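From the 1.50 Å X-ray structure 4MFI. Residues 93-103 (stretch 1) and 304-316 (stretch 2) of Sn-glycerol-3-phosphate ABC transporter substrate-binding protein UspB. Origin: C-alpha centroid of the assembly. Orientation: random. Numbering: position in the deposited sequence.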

# COMPACT_ATOMS: atom_id res chain seq x y z
N ASP A 93 26.73 1.07 12.73
CA ASP A 93 26.55 0.08 11.67
C ASP A 93 25.11 0.09 11.17
O ASP A 93 24.47 -0.95 11.04
CB ASP A 93 26.95 -1.32 12.16
CG ASP A 93 28.44 -1.44 12.43
OD1 ASP A 93 28.84 -1.47 13.61
OD2 ASP A 93 29.22 -1.51 11.45
N VAL A 94 24.61 1.29 10.90
CA VAL A 94 23.30 1.48 10.30
C VAL A 94 23.41 1.32 8.79
O VAL A 94 24.50 1.46 8.23
CB VAL A 94 22.71 2.87 10.64
CG1 VAL A 94 22.38 2.97 12.13
CG2 VAL A 94 23.67 3.97 10.22
N PRO A 95 22.29 1.01 8.13
CA PRO A 95 22.29 0.99 6.66
C PRO A 95 22.45 2.40 6.11
O PRO A 95 22.19 3.38 6.83
CB PRO A 95 20.90 0.46 6.32
CG PRO A 95 20.05 0.81 7.52
CD PRO A 95 20.98 0.63 8.69
N ASP A 96 22.88 2.52 4.86
CA ASP A 96 22.83 3.79 4.16
C ASP A 96 21.46 4.02 3.54
O ASP A 96 20.99 5.17 3.45
CB ASP A 96 23.89 3.84 3.06
CG ASP A 96 25.29 3.83 3.62
OD1 ASP A 96 25.81 4.92 3.93
OD2 ASP A 96 25.85 2.73 3.78
N VAL A 97 20.83 2.93 3.12
CA VAL A 97 19.52 2.95 2.48
C VAL A 97 18.71 1.83 3.10
O VAL A 97 19.17 0.69 3.15
CB VAL A 97 19.64 2.73 0.95
CG1 VAL A 97 18.26 2.66 0.31
CG2 VAL A 97 20.47 3.85 0.32
N VAL A 98 17.52 2.15 3.60
CA VAL A 98 16.71 1.15 4.29
C VAL A 98 15.27 1.15 3.79
O VAL A 98 14.66 2.21 3.57
CB VAL A 98 16.77 1.31 5.84
CG1 VAL A 98 16.23 2.67 6.28
CG2 VAL A 98 16.03 0.17 6.53
N LEU A 99 14.72 -0.05 3.59
CA LEU A 99 13.36 -0.22 3.10
C LEU A 99 12.36 -0.20 4.27
O LEU A 99 12.36 -1.10 5.12
CB LEU A 99 13.26 -1.55 2.35
CG LEU A 99 11.93 -1.88 1.66
CD1 LEU A 99 11.64 -0.85 0.58
CD2 LEU A 99 11.98 -3.27 1.06
N LEU A 100 11.52 0.83 4.31
CA LEU A 100 10.56 1.01 5.41
C LEU A 100 9.13 1.06 4.87
O LEU A 100 8.86 1.76 3.88
CB LEU A 100 10.87 2.29 6.18
CG LEU A 100 12.24 2.34 6.87
CD1 LEU A 100 12.47 3.69 7.52
CD2 LEU A 100 12.34 1.22 7.90
N ASP A 101 8.22 0.32 5.51
CA ASP A 101 6.85 0.27 4.99
C ASP A 101 6.00 1.48 5.37
O ASP A 101 6.49 2.44 5.99
CB ASP A 101 6.14 -1.08 5.27
CG ASP A 101 5.61 -1.23 6.69
OD1 ASP A 101 5.60 -0.27 7.49
OD2 ASP A 101 5.15 -2.34 7.02
N ASP A 102 4.73 1.42 4.99
CA ASP A 102 3.80 2.53 5.17
C ASP A 102 3.53 2.92 6.62
O ASP A 102 3.05 4.02 6.87
CB ASP A 102 2.48 2.27 4.41
CG ASP A 102 1.77 0.98 4.83
OD1 ASP A 102 2.39 0.08 5.44
OD2 ASP A 102 0.56 0.85 4.52
N ARG A 103 3.86 2.04 7.56
CA ARG A 103 3.63 2.29 8.98
C ARG A 103 4.95 2.59 9.69
O ARG A 103 5.02 3.45 10.57
CB ARG A 103 2.97 1.08 9.65
CG ARG A 103 1.68 0.64 8.97
CD ARG A 103 1.37 -0.83 9.26
NE ARG A 103 2.54 -1.66 8.97
CZ ARG A 103 2.86 -2.77 9.64
NH1 ARG A 103 2.09 -3.21 10.63
NH2 ARG A 103 3.97 -3.44 9.31
N THR A 304 -2.90 3.87 -1.25
CA THR A 304 -1.71 3.19 -1.72
C THR A 304 -1.15 2.35 -0.58
O THR A 304 -1.63 2.43 0.55
CB THR A 304 -0.67 4.20 -2.17
OG1 THR A 304 -0.33 5.00 -1.04
CG2 THR A 304 -1.24 5.09 -3.27
N GLY A 305 -0.14 1.55 -0.88
CA GLY A 305 0.46 0.67 0.11
C GLY A 305 1.87 0.30 -0.28
O GLY A 305 2.35 0.68 -1.36
N GLY A 306 2.55 -0.44 0.58
CA GLY A 306 3.90 -0.89 0.29
C GLY A 306 4.98 -0.13 1.03
O GLY A 306 4.75 0.38 2.13
N ALA A 307 6.16 -0.03 0.42
CA ALA A 307 7.35 0.46 1.13
C ALA A 307 8.21 1.40 0.30
O ALA A 307 8.22 1.34 -0.94
CB ALA A 307 8.18 -0.72 1.61
N GLY A 308 8.95 2.25 1.00
CA GLY A 308 9.84 3.22 0.39
C GLY A 308 11.26 3.12 0.91
O GLY A 308 11.53 2.38 1.87
N LEU A 309 12.16 3.88 0.30
CA LEU A 309 13.56 3.88 0.69
C LEU A 309 13.91 5.14 1.46
O LEU A 309 13.62 6.26 1.00
CB LEU A 309 14.45 3.76 -0.55
CG LEU A 309 14.25 2.52 -1.41
CD1 LEU A 309 15.16 2.55 -2.64
CD2 LEU A 309 14.51 1.26 -0.59
N ALA A 310 14.53 4.97 2.63
CA ALA A 310 14.88 6.09 3.50
C ALA A 310 16.39 6.11 3.79
O ALA A 310 17.07 5.10 3.63
CB ALA A 310 14.11 5.99 4.81
N ILE A 311 16.88 7.26 4.24
CA ILE A 311 18.29 7.44 4.56
C ILE A 311 18.41 7.81 6.04
O ILE A 311 17.91 8.85 6.46
CB ILE A 311 18.89 8.58 3.71
CG1 ILE A 311 18.71 8.30 2.22
CG2 ILE A 311 20.37 8.81 4.05
CD1 ILE A 311 19.19 9.45 1.33
N PRO A 312 19.08 6.96 6.83
CA PRO A 312 19.25 7.28 8.26
C PRO A 312 19.95 8.62 8.50
O PRO A 312 20.85 9.02 7.75
CB PRO A 312 20.11 6.13 8.77
CG PRO A 312 19.73 4.98 7.87
CD PRO A 312 19.58 5.61 6.51
N ALA A 313 19.54 9.29 9.58
CA ALA A 313 20.09 10.59 9.94
C ALA A 313 21.55 10.52 10.37
O ALA A 313 22.28 11.50 10.21
CB ALA A 313 19.26 11.22 11.05
N LYS A 314 21.99 9.38 10.91
CA LYS A 314 23.35 9.30 11.46
C LYS A 314 24.40 8.85 10.44
O LYS A 314 25.32 8.09 10.76
CB LYS A 314 23.39 8.44 12.72
CG LYS A 314 23.13 6.97 12.51
CD LYS A 314 23.71 6.16 13.66
CE LYS A 314 23.29 6.74 15.01
NZ LYS A 314 23.64 5.83 16.14
N LEU A 315 24.27 9.35 9.22
CA LEU A 315 25.31 9.19 8.20
C LEU A 315 26.04 10.52 8.07
O LEU A 315 25.47 11.57 8.34
CB LEU A 315 24.69 8.84 6.85
CG LEU A 315 23.79 7.63 6.66
CD1 LEU A 315 23.56 7.40 5.16
CD2 LEU A 315 24.34 6.38 7.32
N SER A 316 27.30 10.47 7.63
CA SER A 316 27.99 11.69 7.23
C SER A 316 27.25 12.30 6.04
O SER A 316 26.49 11.61 5.35
CB SER A 316 29.43 11.38 6.84
OG SER A 316 29.48 10.66 5.62
O HOH W 1 0.74 -1.19 2.72

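What fixes the register of the two chains? Strand 97-101 runs antiparallel to the segment around 307-310, and four backbone hydrogen bonds lock them together. Val98 N donates to Ala310 O (3.0 Å) and Ala310 N to Val98 O (2.9 Å); Leu100 N donates to Gly308 O and Gly308 N to Leu100 O, both at 2.9 Å. Between these rings, Leu99 faces Leu309, and Leu99 CA approaches Gly308 O at 3.4 Å in a CA-H...O contact.

How do the side chains pack on the two faces? Leu99, Leu309, Ala307 and Asp101 share one face. Leu99 is t at chi1 and p at chi2, which brings CD1 3.6 Å from Ala307 CB and 3.7 Å from Leu309 CD2; Leu309, m then t, brings its end nearer the other stretch. On the other face, Val98 is p and sets CG1 4.2 Å from Ala310 CB, while Leu100, m then t, places CD1 3.9 Å from the same methyl. The small alanine thus receives both neighbours, and Gly308 adds no side chain there.

What closes the contact beyond the strand? Val94, with chi1 m, points toward the other stretch: CG1 lies 3.8 Å from Lys314 CD, and CG2 lies 3.8 Å from Leu315 CD2. Pro312 has no amide hydrogen to continue the ladder; its ring packs instead, CG 4.2 Å from Pro95 CG. Pro95 O and Asp96 O are buried here without a polar partner.

What happens around Asp101 and Gly306? Asp101, at chi1 p, directs its carboxylate to Arg103 within its own stretch: OD1 accepts the capping bond from Arg103 N (2.9 Å), and OD2 forms a salt bridge with Arg103 NH2 (2.8 Å). Gly306 turns the corner with backbone angles that call for glycine. A water bridges Gly306 N (2.9 Å) and, weakly, Asp102 OD2 (2.7 Å).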